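Local coordinates for protein actinorhodin polyketide putative beta-ketoacyl synthase 2 (Streptomyces coelicolor A3, PDB 1TQY) that probably works as the chain length factor, the ketosynthase-like partner subunit of a type II polyketide synthase that makes the actinorhodin polyketide, at residues 103-113 with 156-166; 190-198 with 340-348. All coordinates share one frame; numbering follows the deposited sequence.

Interaction 1: residues 103-113 with 156-166; sequences DYDMGVVTANA and HGMRGPSSALV
Strands 106-111 and 163-166 form a parallel pair in the N-terminal half of the thiolase-like fold, their axes 4.7 Å apart and 16° from parallel. Thr-110 sits astride Ser-163 and Leu-165, its N donating to Ser-163 O (3.1 Å) and its O accepting from Leu-165 N. The register continues on either side: Ser-163 N binds Val-108 O, and Asn-112 N meets Leu-165 O. Before the regular pairing a side chain substitutes for a backbone acceptor, as Val-108 N donates to Ser-162 OG at 2.8 Å. Gly-160 N then reaches Met-106 O (2.8 Å), approaching above the carbonyl plane. Tyr-104 O lies 3.2 Å from Gly-160 CA, so the two backbones pass in direct contact.

Beside this polar seam Met-158 crosses Met-106 at about a right angle, CG against Met-106 CB at 3.5 Å. With CG opposite its carbonyl carbon (chi1 -63°) and the chain extended beyond, Met-158 SD reaches Val-108 CG2 at 3.7 Å. At the outer end Asp-103 O accepts from Arg-159 N and Met-106 N on opposite faces of its plane. The Asp-103 carboxylate and Arg-159 guanidinium, planes 61° apart, make a weak salt bridge through OD2 and NH1 (3.3 Å). Directional backbone bonds thus fix the register, while Asp-103 OD2 and Arg-159 NE find stronger partners on the neighbouring chain, a basic side chain and a backbone acceptor.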
ATOM      1  N   ASP B 103      -9.263  -8.011 -20.597  1.00 33.12           N
ATOM      2  CA  ASP B 103      -8.142  -7.693 -19.727  1.00 33.10           C
ATOM      3  C   ASP B 103      -8.354  -6.463 -18.827  1.00 32.48           C
ATOM      4  O   ASP B 103      -8.109  -6.527 -17.618  1.00 32.45           O
ATOM      5  CB  ASP B 103      -6.851  -7.546 -20.554  1.00 35.08           C
ATOM      6  CG  ASP B 103      -6.889  -6.383 -21.541  1.00 37.30           C
ATOM      7  OD1 ASP B 103      -7.971  -6.060 -22.076  1.00 38.56           O
ATOM      8  OD2 ASP B 103      -5.813  -5.802 -21.798  1.00 39.34           O
ATOM      9  N   TYR B 104      -8.825  -5.360 -19.394  1.00 30.00           N
ATOM     10  CA  TYR B 104      -9.050  -4.163 -18.599  1.00 29.77           C
ATOM     11  C   TYR B 104     -10.209  -4.292 -17.598  1.00 28.92           C
ATOM     12  O   TYR B 104     -10.311  -3.488 -16.682  1.00 29.75           O
ATOM     13  CB  TYR B 104      -9.303  -2.951 -19.497  1.00 30.44           C
ATOM     14  CG  TYR B 104      -8.119  -2.535 -20.346  1.00 31.06           C
ATOM     15  CD1 TYR B 104      -6.889  -2.213 -19.767  1.00 30.05           C
ATOM     16  CD2 TYR B 104      -8.232  -2.450 -21.728  1.00 29.88           C
ATOM     17  CE1 TYR B 104      -5.805  -1.820 -20.552  1.00 31.80           C
ATOM     18  CE2 TYR B 104      -7.158  -2.058 -22.521  1.00 31.29           C
ATOM     19  CZ  TYR B 104      -5.950  -1.743 -21.935  1.00 31.32           C
ATOM     20  OH  TYR B 104      -4.894  -1.350 -22.720  1.00 32.84           O
ATOM     21  N   ASP B 105     -11.076  -5.284 -17.767  1.00 27.39           N
ATOM     22  CA  ASP B 105     -12.188  -5.461 -16.845  1.00 28.85           C
ATOM     23  C   ASP B 105     -11.829  -6.289 -15.605  1.00 28.28           C
ATOM     24  O   ASP B 105     -12.707  -6.670 -14.830  1.00 27.85           O
ATOM     25  CB  ASP B 105     -13.394  -6.105 -17.545  1.00 31.81           C
ATOM     26  CG  ASP B 105     -14.123  -5.144 -18.479  1.00 34.74           C
ATOM     27  OD1 ASP B 105     -14.064  -3.911 -18.253  1.00 35.28           O
ATOM     28  OD2 ASP B 105     -14.772  -5.628 -19.428  1.00 37.02           O
ATOM     29  N   MET B 106     -10.543  -6.567 -15.419  1.00 27.79           N
ATOM     30  CA  MET B 106     -10.093  -7.339 -14.269  1.00 27.77           C
ATOM     31  C   MET B 106      -9.037  -6.587 -13.475  1.00 27.95           C
ATOM     32  O   MET B 106      -7.965  -6.259 -13.990  1.00 29.02           O
ATOM     33  CB  MET B 106      -9.547  -8.688 -14.721  1.00 27.88           C
ATOM     34  CG  MET B 106     -10.594  -9.548 -15.401  1.00 28.49           C
ATOM     35  SD  MET B 106      -9.910 -11.129 -15.915  1.00 31.02           S
ATOM     36  CE  MET B 106      -8.998 -10.647 -17.410  1.00 26.81           C
ATOM     37  N   GLY B 107      -9.350  -6.317 -12.211  1.00 26.88           N
ATOM     38  CA  GLY B 107      -8.416  -5.602 -11.356  1.00 25.93           C
ATOM     39  C   GLY B 107      -7.883  -6.451 -10.217  1.00 24.38           C
ATOM     40  O   GLY B 107      -8.381  -7.546  -9.960  1.00 22.20           O
ATOM     41  N   VAL B 108      -6.863  -5.946  -9.534  1.00 23.89           N
ATOM     42  CA  VAL B 108      -6.276  -6.670  -8.418  1.00 23.76           C
ATOM     43  C   VAL B 108      -5.928  -5.721  -7.274  1.00 23.70           C
ATOM     44  O   VAL B 108      -5.127  -4.796  -7.436  1.00 21.86           O
ATOM     45  CB  VAL B 108      -4.999  -7.446  -8.853  1.00 24.01           C
ATOM     46  CG1 VAL B 108      -4.378  -8.156  -7.652  1.00 24.51           C
ATOM     47  CG2 VAL B 108      -5.354  -8.486  -9.918  1.00 23.07           C
ATOM     48  N   VAL B 109      -6.554  -5.942  -6.120  1.00 23.83           N
ATOM     49  CA  VAL B 109      -6.315  -5.116  -4.939  1.00 24.07           C
ATOM     50  C   VAL B 109      -5.964  -5.994  -3.742  1.00 24.27           C
ATOM     51  O   VAL B 109      -6.800  -6.753  -3.255  1.00 25.48           O
ATOM     52  CB  VAL B 109      -7.554  -4.284  -4.574  1.00 23.71           C
ATOM     53  CG1 VAL B 109      -7.202  -3.339  -3.427  1.00 23.98           C
ATOM     54  CG2 VAL B 109      -8.034  -3.507  -5.785  1.00 22.15           C
ATOM     55  N   THR B 110      -4.723  -5.886  -3.277  1.00 22.40           N
ATOM     56  CA  THR B 110      -4.269  -6.674  -2.137  1.00 21.65           C
ATOM     57  C   THR B 110      -3.706  -5.821  -1.033  1.00 22.60           C
ATOM     58  O   THR B 110      -3.381  -4.657  -1.243  1.00 23.83           O
ATOM     59  CB  THR B 110      -3.120  -7.631  -2.513  1.00 21.18           C
ATOM     60  OG1 THR B 110      -2.001  -6.855  -2.971  1.00 19.20           O
ATOM     61  CG2 THR B 110      -3.560  -8.626  -3.580  1.00 19.04           C
ATOM     62  N   ALA B 111      -3.598  -6.405   0.154  1.00 21.22           N
ATOM     63  CA  ALA B 111      -2.978  -5.701   1.268  1.00 23.02           C
ATOM     64  C   ALA B 111      -1.718  -6.523   1.565  1.00 22.80           C
ATOM     65  O   ALA B 111      -1.701  -7.732   1.345  1.00 23.68           O
ATOM     66  CB  ALA B 111      -3.906  -5.683   2.479  1.00 21.70           C
ATOM     67  N   ASN B 112      -0.660  -5.874   2.032  1.00 23.61           N
ATOM     68  CA  ASN B 112       0.577  -6.583   2.353  1.00 26.52           C
ATOM     69  C   ASN B 112       1.192  -5.898   3.569  1.00 26.88           C
ATOM     70  O   ASN B 112       1.378  -4.686   3.576  1.00 30.85           O
ATOM     71  CB  ASN B 112       1.553  -6.517   1.174  1.00 26.59           C
ATOM     72  CG  ASN B 112       2.523  -7.675   1.162  1.00 30.51           C
ATOM     73  OD1 ASN B 112       3.015  -8.097   2.216  1.00 30.29           O
ATOM     74  ND2 ASN B 112       2.816  -8.194  -0.032  1.00 30.19           N
ATOM     75  N   ALA B 113       1.508  -6.659   4.604  1.00 26.34           N
ATOM     76  CA  ALA B 113       2.070  -6.052   5.804  1.00 25.26           C
ATOM     77  C   ALA B 113       3.592  -6.149   5.944  1.00 24.68           C
ATOM     78  O   ALA B 113       4.256  -5.164   6.273  1.00 24.57           O
ATOM     79  CB  ALA B 113       1.399  -6.658   7.029  1.00 24.08           C
ATOM     80  N   HIS B 156      -2.517 -13.725 -14.442  1.00 29.74           N
ATOM     81  CA  HIS B 156      -3.848 -13.912 -14.995  1.00 28.97           C
ATOM     82  C   HIS B 156      -4.199 -12.928 -16.099  1.00 28.48           C
ATOM     83  O   HIS B 156      -5.308 -12.947 -16.630  1.00 29.05           O
ATOM     84  CB  HIS B 156      -4.869 -13.873 -13.857  1.00 28.45           C
ATOM     85  CG  HIS B 156      -4.601 -14.900 -12.802  1.00 27.80           C
ATOM     86  ND1 HIS B 156      -4.843 -16.244 -12.993  1.00 27.68           N
ATOM     87  CD2 HIS B 156      -4.020 -14.794 -11.583  1.00 27.95           C
ATOM     88  CE1 HIS B 156      -4.419 -16.922 -11.941  1.00 26.69           C
ATOM     89  NE2 HIS B 156      -3.915 -16.066 -11.070  1.00 27.09           N
ATOM     90  N   GLY B 157      -3.236 -12.088 -16.461  1.00 28.62           N
ATOM     91  CA  GLY B 157      -3.462 -11.116 -17.513  1.00 28.12           C
ATOM     92  C   GLY B 157      -4.527 -10.102 -17.160  1.00 29.28           C
ATOM     93  O   GLY B 157      -5.357  -9.726 -17.995  1.00 28.24           O
ATOM     94  N   MET B 158      -4.507  -9.650 -15.909  1.00 27.95           N
ATOM     95  CA  MET B 158      -5.473  -8.659 -15.444  1.00 27.06           C
ATOM     96  C   MET B 158      -4.836  -7.283 -15.587  1.00 26.10           C
ATOM     97  O   MET B 158      -3.782  -7.039 -15.017  1.00 25.14           O
ATOM     98  CB  MET B 158      -5.856  -8.957 -13.993  1.00 27.90           C
ATOM     99  CG  MET B 158      -6.538 -10.298 -13.864  1.00 28.36           C
ATOM    100  SD  MET B 158      -7.170 -10.672 -12.227  1.00 30.62           S
ATOM    101  CE  MET B 158      -7.798 -12.358 -12.524  1.00 30.73           C
ATOM    102  N   ARG B 159      -5.470  -6.397 -16.353  1.00 25.49           N
ATOM    103  CA  ARG B 159      -4.903  -5.074 -16.602  1.00 26.97           C
ATOM    104  C   ARG B 159      -5.687  -3.875 -16.092  1.00 26.75           C
ATOM    105  O   ARG B 159      -5.268  -2.734 -16.288  1.00 26.02           O
ATOM    106  CB  ARG B 159      -4.656  -4.908 -18.103  1.00 29.36           C
ATOM    107  CG  ARG B 159      -3.765  -5.999 -18.672  1.00 31.85           C
ATOM    108  CD  ARG B 159      -3.110  -5.589 -19.973  1.00 32.48           C
ATOM    109  NE  ARG B 159      -2.072  -6.554 -20.321  1.00 34.84           N
ATOM    110  CZ  ARG B 159      -2.315  -7.764 -20.813  1.00 34.78           C
ATOM    111  NH1 ARG B 159      -3.564  -8.152 -21.031  1.00 34.25           N
ATOM    112  NH2 ARG B 159      -1.311  -8.591 -21.044  1.00 33.81           N
ATOM    113  N   GLY B 160      -6.819  -4.131 -15.445  1.00 25.79           N
ATOM    114  CA  GLY B 160      -7.630  -3.052 -14.912  1.00 26.36           C
ATOM    115  C   GLY B 160      -6.969  -2.349 -13.738  1.00 25.62           C
ATOM    116  O   GLY B 160      -5.830  -2.673 -13.376  1.00 26.23           O
ATOM    117  N   PRO B 161      -7.667  -1.384 -13.112  1.00 25.42           N
ATOM    118  CA  PRO B 161      -7.165  -0.614 -11.964  1.00 25.86           C
ATOM    119  C   PRO B 161      -6.809  -1.571 -10.831  1.00 24.71           C
ATOM    120  O   PRO B 161      -7.641  -2.371 -10.411  1.00 23.64           O
ATOM    121  CB  PRO B 161      -8.350   0.270 -11.577  1.00 25.45           C
ATOM    122  CG  PRO B 161      -9.226   0.270 -12.775  1.00 27.69           C
ATOM    123  CD  PRO B 161      -9.090  -1.096 -13.352  1.00 26.20           C
ATOM    124  N   SER B 162      -5.581  -1.477 -10.339  1.00 26.36           N
ATOM    125  CA  SER B 162      -5.110  -2.347  -9.276  1.00 26.08           C
ATOM    126  C   SER B 162      -4.324  -1.561  -8.232  1.00 26.89           C
ATOM    127  O   SER B 162      -3.861  -0.449  -8.501  1.00 26.34           O
ATOM    128  CB  SER B 162      -4.208  -3.434  -9.855  1.00 25.86           C
ATOM    129  OG  SER B 162      -4.933  -4.315 -10.704  1.00 31.40           O
ATOM    130  N   SER B 163      -4.159  -2.139  -7.042  1.00 26.24           N
ATOM    131  CA  SER B 163      -3.410  -1.472  -5.973  1.00 24.56           C
ATOM    132  C   SER B 163      -2.930  -2.424  -4.889  1.00 21.73           C
ATOM    133  O   SER B 163      -3.263  -3.609  -4.878  1.00 21.16           O
ATOM    134  CB  SER B 163      -4.267  -0.368  -5.337  1.00 24.59           C
ATOM    135  OG  SER B 163      -3.452   0.582  -4.659  1.00 26.16           O
ATOM    136  N   ALA B 164      -2.113  -1.881  -3.996  1.00 21.59           N
ATOM    137  CA  ALA B 164      -1.571  -2.613  -2.854  1.00 21.02           C
ATOM    138  C   ALA B 164      -1.587  -1.602  -1.718  1.00 21.88           C
ATOM    139  O   ALA B 164      -1.151  -0.461  -1.882  1.00 21.36           O
ATOM    140  CB  ALA B 164      -0.143  -3.085  -3.128  1.00 19.31           C
ATOM    141  N   LEU B 165      -2.091  -2.038  -0.573  1.00 21.67           N
ATOM    142  CA  LEU B 165      -2.228  -1.190   0.595  1.00 21.72           C
ATOM    143  C   LEU B 165      -1.485  -1.808   1.763  1.00 21.31           C
ATOM    144  O   LEU B 165      -1.272  -3.015   1.792  1.00 19.66           O
ATOM    145  CB  LEU B 165      -3.713  -1.073   0.963  1.00 22.03           C
ATOM    146  CG  LEU B 165      -4.678  -0.598  -0.121  1.00 22.26           C
ATOM    147  CD1 LEU B 165      -6.103  -0.546   0.424  1.00 23.59           C
ATOM    148  CD2 LEU B 165      -4.253   0.773  -0.603  1.00 22.49           C
ATOM    149  N   VAL B 166      -1.070  -0.971   2.708  1.00 20.17           N
ATOM    150  CA  VAL B 166      -0.399  -1.444   3.910  1.00 21.82           C
ATOM    151  C   VAL B 166      -1.031  -0.731   5.109  1.00 22.14           C
ATOM    152  O   VAL B 166      -1.034   0.498   5.175  1.00 21.56           O
ATOM    153  CB  VAL B 166       1.132  -1.144   3.905  1.00 22.24           C
ATOM    154  CG1 VAL B 166       1.755  -1.690   5.193  1.00 23.48           C
ATOM    155  CG2 VAL B 166       1.810  -1.790   2.692  1.00 21.20           C
TER

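Interaction 2: residues 190-198 with 340-348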
ATOM      1  N   VAL B 190     -12.761  -7.999  -9.674  1.00 26.06           N
ATOM      2  CA  VAL B 190     -11.594  -7.580  -8.923  1.00 24.96           C
ATOM      3  C   VAL B 190     -11.165  -8.696  -7.981  1.00 25.03           C
ATOM      4  O   VAL B 190     -11.973  -9.239  -7.218  1.00 25.51           O
ATOM      5  CB  VAL B 190     -11.882  -6.296  -8.107  1.00 25.35           C
ATOM      6  CG1 VAL B 190     -10.706  -6.001  -7.182  1.00 25.00           C
ATOM      7  CG2 VAL B 190     -12.109  -5.116  -9.052  1.00 25.38           C
ATOM      8  N   VAL B 191      -9.889  -9.058  -8.060  1.00 23.94           N
ATOM      9  CA  VAL B 191      -9.331 -10.095  -7.201  1.00 23.53           C
ATOM     10  C   VAL B 191      -8.768  -9.347  -6.003  1.00 22.74           C
ATOM     11  O   VAL B 191      -7.986  -8.407  -6.152  1.00 23.28           O
ATOM     12  CB  VAL B 191      -8.215 -10.874  -7.927  1.00 24.19           C
ATOM     13  CG1 VAL B 191      -7.512 -11.806  -6.952  1.00 23.43           C
ATOM     14  CG2 VAL B 191      -8.817 -11.667  -9.065  1.00 21.70           C
ATOM     15  N   SER B 192      -9.156  -9.764  -4.810  1.00 23.22           N
ATOM     16  CA  SER B 192      -8.740  -9.027  -3.629  1.00 23.41           C
ATOM     17  C   SER B 192      -8.461  -9.922  -2.446  1.00 23.35           C
ATOM     18  O   SER B 192      -9.027 -11.007  -2.313  1.00 23.37           O
ATOM     19  CB  SER B 192      -9.851  -8.027  -3.260  1.00 22.80           C
ATOM     20  OG  SER B 192      -9.417  -7.093  -2.288  1.00 24.20           O
ATOM     21  N   GLY B 193      -7.590  -9.450  -1.572  1.00 23.15           N
ATOM     22  CA  GLY B 193      -7.263 -10.225  -0.402  1.00 23.97           C
ATOM     23  C   GLY B 193      -5.894  -9.856   0.098  1.00 23.49           C
ATOM     24  O   GLY B 193      -5.385  -8.761  -0.144  1.00 23.82           O
ATOM     25  N   GLY B 194      -5.295 -10.804   0.800  1.00 22.89           N
ATOM     26  CA  GLY B 194      -3.978 -10.596   1.351  1.00 23.13           C
ATOM     27  C   GLY B 194      -3.475 -11.887   1.950  1.00 22.46           C
ATOM     28  O   GLY B 194      -4.244 -12.795   2.289  1.00 21.54           O
ATOM     29  N   VAL B 195      -2.159 -11.944   2.060  1.00 22.52           N
ATOM     30  CA  VAL B 195      -1.448 -13.080   2.604  1.00 24.09           C
ATOM     31  C   VAL B 195      -0.152 -12.528   3.165  1.00 23.97           C
ATOM     32  O   VAL B 195       0.482 -11.686   2.538  1.00 24.81           O
ATOM     33  CB  VAL B 195      -1.099 -14.112   1.501  1.00 24.72           C
ATOM     34  CG1 VAL B 195      -0.142 -15.157   2.051  1.00 23.61           C
ATOM     35  CG2 VAL B 195      -2.364 -14.796   0.992  1.00 23.76           C
ATOM     36  N   ASP B 196       0.226 -12.966   4.358  1.00 24.17           N
ATOM     37  CA  ASP B 196       1.488 -12.529   4.949  1.00 24.25           C
ATOM     38  C   ASP B 196       2.184 -13.763   5.477  1.00 23.63           C
ATOM     39  O   ASP B 196       1.553 -14.800   5.670  1.00 23.91           O
ATOM     40  CB  ASP B 196       1.289 -11.546   6.120  1.00 25.40           C
ATOM     41  CG  ASP B 196       1.394 -10.088   5.699  1.00 29.94           C
ATOM     42  OD1 ASP B 196       0.334  -9.419   5.597  1.00 29.92           O
ATOM     43  OD2 ASP B 196       2.531  -9.596   5.479  1.00 31.00           O
ATOM     44  N   SER B 197       3.482 -13.630   5.704  1.00 25.35           N
ATOM     45  CA  SER B 197       4.326 -14.686   6.253  1.00 26.54           C
ATOM     46  C   SER B 197       5.631 -14.024   6.665  1.00 25.67           C
ATOM     47  O   SER B 197       6.268 -13.348   5.865  1.00 26.17           O
ATOM     48  CB  SER B 197       4.623 -15.770   5.220  1.00 25.94           C
ATOM     49  OG  SER B 197       5.437 -16.771   5.804  1.00 27.92           O
ATOM     50  N   ALA B 198       6.016 -14.196   7.920  1.00 26.12           N
ATOM     51  CA  ALA B 198       7.250 -13.609   8.406  1.00 26.74           C
ATOM     52  C   ALA B 198       7.862 -14.588   9.397  1.00 27.28           C
ATOM     53  O   ALA B 198       8.157 -14.236  10.540  1.00 27.21           O
ATOM     54  CB  ALA B 198       6.968 -12.287   9.077  1.00 28.19           C
ATOM     55  N   ARG B 340      -2.926 -14.689  14.080  1.00 22.85           N
ATOM     56  CA  ARG B 340      -3.175 -13.452  13.341  1.00 23.13           C
ATOM     57  C   ARG B 340      -2.337 -13.474  12.065  1.00 23.21           C
ATOM     58  O   ARG B 340      -1.107 -13.573  12.122  1.00 22.16           O
ATOM     59  CB  ARG B 340      -2.810 -12.230  14.196  1.00 22.64           C
ATOM     60  CG  ARG B 340      -3.700 -12.029  15.438  1.00 23.39           C
ATOM     61  CD  ARG B 340      -3.442 -10.689  16.147  1.00 22.14           C
ATOM     62  NE  ARG B 340      -3.904  -9.510  15.410  1.00 24.76           N
ATOM     63  CZ  ARG B 340      -5.167  -9.094  15.354  1.00 24.90           C
ATOM     64  NH1 ARG B 340      -6.119  -9.762  15.990  1.00 25.65           N
ATOM     65  NH2 ARG B 340      -5.474  -7.995  14.680  1.00 24.90           N
ATOM     66  N   LEU B 341      -3.003 -13.367  10.920  1.00 22.47           N
ATOM     67  CA  LEU B 341      -2.317 -13.425   9.640  1.00 22.14           C
ATOM     68  C   LEU B 341      -2.079 -12.055   9.012  1.00 22.21           C
ATOM     69  O   LEU B 341      -1.819 -11.941   7.814  1.00 19.07           O
ATOM     70  CB  LEU B 341      -3.100 -14.327   8.676  1.00 21.19           C
ATOM     71  CG  LEU B 341      -3.627 -15.650   9.261  1.00 24.76           C
ATOM     72  CD1 LEU B 341      -4.374 -16.373   8.156  1.00 23.39           C
ATOM     73  CD2 LEU B 341      -2.477 -16.541   9.806  1.00 22.29           C
ATOM     74  N   TYR B 342      -2.178 -11.009   9.824  1.00 21.84           N
ATOM     75  CA  TYR B 342      -1.916  -9.656   9.354  1.00 21.65           C
ATOM     76  C   TYR B 342      -2.771  -9.271   8.151  1.00 21.79           C
ATOM     77  O   TYR B 342      -3.991  -9.160   8.272  1.00 21.02           O
ATOM     78  CB  TYR B 342      -0.419  -9.524   9.033  1.00 21.88           C
ATOM     79  CG  TYR B 342       0.471  -9.806  10.232  1.00 25.09           C
ATOM     80  CD1 TYR B 342       0.522  -8.921  11.310  1.00 25.76           C
ATOM     81  CD2 TYR B 342       1.217 -10.986  10.320  1.00 24.96           C
ATOM     82  CE1 TYR B 342       1.284  -9.201  12.446  1.00 24.79           C
ATOM     83  CE2 TYR B 342       1.984 -11.275  11.456  1.00 25.77           C
ATOM     84  CZ  TYR B 342       2.007 -10.378  12.513  1.00 25.70           C
ATOM     85  OH  TYR B 342       2.737 -10.678  13.648  1.00 23.63           O
ATOM     86  N   SER B 343      -2.150  -9.075   6.990  1.00 22.14           N
ATOM     87  CA  SER B 343      -2.925  -8.698   5.826  1.00 23.53           C
ATOM     88  C   SER B 343      -3.821  -9.851   5.396  1.00 23.91           C
ATOM     89  O   SER B 343      -4.740  -9.668   4.599  1.00 23.38           O
ATOM     90  CB  SER B 343      -2.011  -8.250   4.673  1.00 25.55           C
ATOM     91  OG  SER B 343      -1.484  -9.356   3.953  1.00 29.63           O
ATOM     92  N   GLY B 344      -3.574 -11.039   5.943  1.00 24.40           N
ATOM     93  CA  GLY B 344      -4.402 -12.188   5.602  1.00 23.09           C
ATOM     94  C   GLY B 344      -5.595 -12.365   6.534  1.00 24.16           C
ATOM     95  O   GLY B 344      -6.588 -12.994   6.177  1.00 23.31           O
ATOM     96  N   GLY B 345      -5.515 -11.768   7.722  1.00 24.15           N
ATOM     97  CA  GLY B 345      -6.575 -11.912   8.712  1.00 23.93           C
ATOM     98  C   GLY B 345      -7.965 -11.416   8.364  1.00 23.61           C
ATOM     99  O   GLY B 345      -8.951 -12.119   8.591  1.00 24.08           O
ATOM    100  N   GLY B 346      -8.053 -10.203   7.832  1.00 23.20           N
ATOM    101  CA  GLY B 346      -9.350  -9.655   7.472  1.00 23.05           C
ATOM    102  C   GLY B 346      -9.990 -10.518   6.394  1.00 24.73           C
ATOM    103  O   GLY B 346     -11.138 -10.978   6.525  1.00 24.01           O
ATOM    104  N   PRO B 347      -9.263 -10.751   5.298  1.00 24.83           N
ATOM    105  CA  PRO B 347      -9.768 -11.569   4.195  1.00 24.70           C
ATOM    106  C   PRO B 347     -10.264 -12.944   4.644  1.00 24.70           C
ATOM    107  O   PRO B 347     -11.325 -13.396   4.217  1.00 23.62           O
ATOM    108  CB  PRO B 347      -8.566 -11.643   3.261  1.00 23.38           C
ATOM    109  CG  PRO B 347      -7.998 -10.254   3.396  1.00 23.10           C
ATOM    110  CD  PRO B 347      -8.020 -10.059   4.912  1.00 22.72           C
ATOM    111  N   LEU B 348      -9.499 -13.601   5.516  1.00 25.25           N
ATOM    112  CA  LEU B 348      -9.878 -14.927   6.000  1.00 26.44           C
ATOM    113  C   LEU B 348     -11.124 -14.860   6.890  1.00 26.16           C
ATOM    114  O   LEU B 348     -11.977 -15.757   6.864  1.00 25.42           O
ATOM    115  CB  LEU B 348      -8.716 -15.585   6.756  1.00 26.18           C
ATOM    116  CG  LEU B 348      -8.909 -17.084   7.017  1.00 25.32           C
ATOM    117  CD1 LEU B 348      -9.195 -17.785   5.699  1.00 23.88           C
ATOM    118  CD2 LEU B 348      -7.667 -17.677   7.674  1.00 24.60           C
TER
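Gly-193, in the middle of strand 189-196, is the first residue of its segment to meet 340-348: its CA lies 3.9 Å from Pro-347 CG, so the proline ring in the first turn of helix 345-359 packs on bare backbone. Gly-194 continues the close approach. Its N is 3.8 Å from Pro-347 CG, its CA makes a CH...O contact with Ser-343 O at 3.5 Å, and its O receives a similar one from Gly-344 CA at 3.4 Å. With no side chain at Gly-194, the two backbones come within CH...O distance.

The Val-195 side chain points away and packs on Leu-82 and Ala-83 of helix 78-93 and on Val-19 of strand 11-20, while its backbone runs past Gly-344, the two CA atoms 4.3 Å apart. Asp-196 points back at the loop. Its CB approaches Leu-341 O at 3.6 Å, and its carboxylate plane stands 78° from the Tyr-342 ring. Ser-343 OG, set between its own backbone N and carbonyl carbon (chi1 81°), faces this carboxylate. In the model Asp-196 OD1 accepts from Ser-343 N (2.9 Å), from the Ser-343 hydroxyl and from Ala-113 N, but crowding makes its position, and so all three bonds, less certain. The bond from Cys-114 N to OD2 more firmly ties the loop after strand 106-111 to the same carboxylate.

A loop and glycine-rich helix start (Gly-344 to Gly-346) packed against a central strand is consistent with the ketosynthase fold, in which the N- and C-terminal halves meet at the centre of the subunit.

Overall arrangement
Both interactions are buried, but the centre of interaction 2 is about 4 Å from the centre of the chain and that of interaction 1 about 17 Å, next to the partner chain. Strands 106-111 and 189-196 are sheet neighbours, and Val-109 joins them directly: its N is 2.9 Å from Val-191 O and its O is 2.8 Å from Ser-192 OG. Interaction 1 is strand pairing, burying 858 Å² with a run of backbone hydrogen bonds, and the partner chain extends the sheet beyond 163-166. Interaction 2 buries 306 Å² through glycine backbone, a proline ring and one carboxylate. The Ser-343 hydroxyl lies between Ala-111 O and the Asp-196 carboxylate, the second acceptor less securely placed.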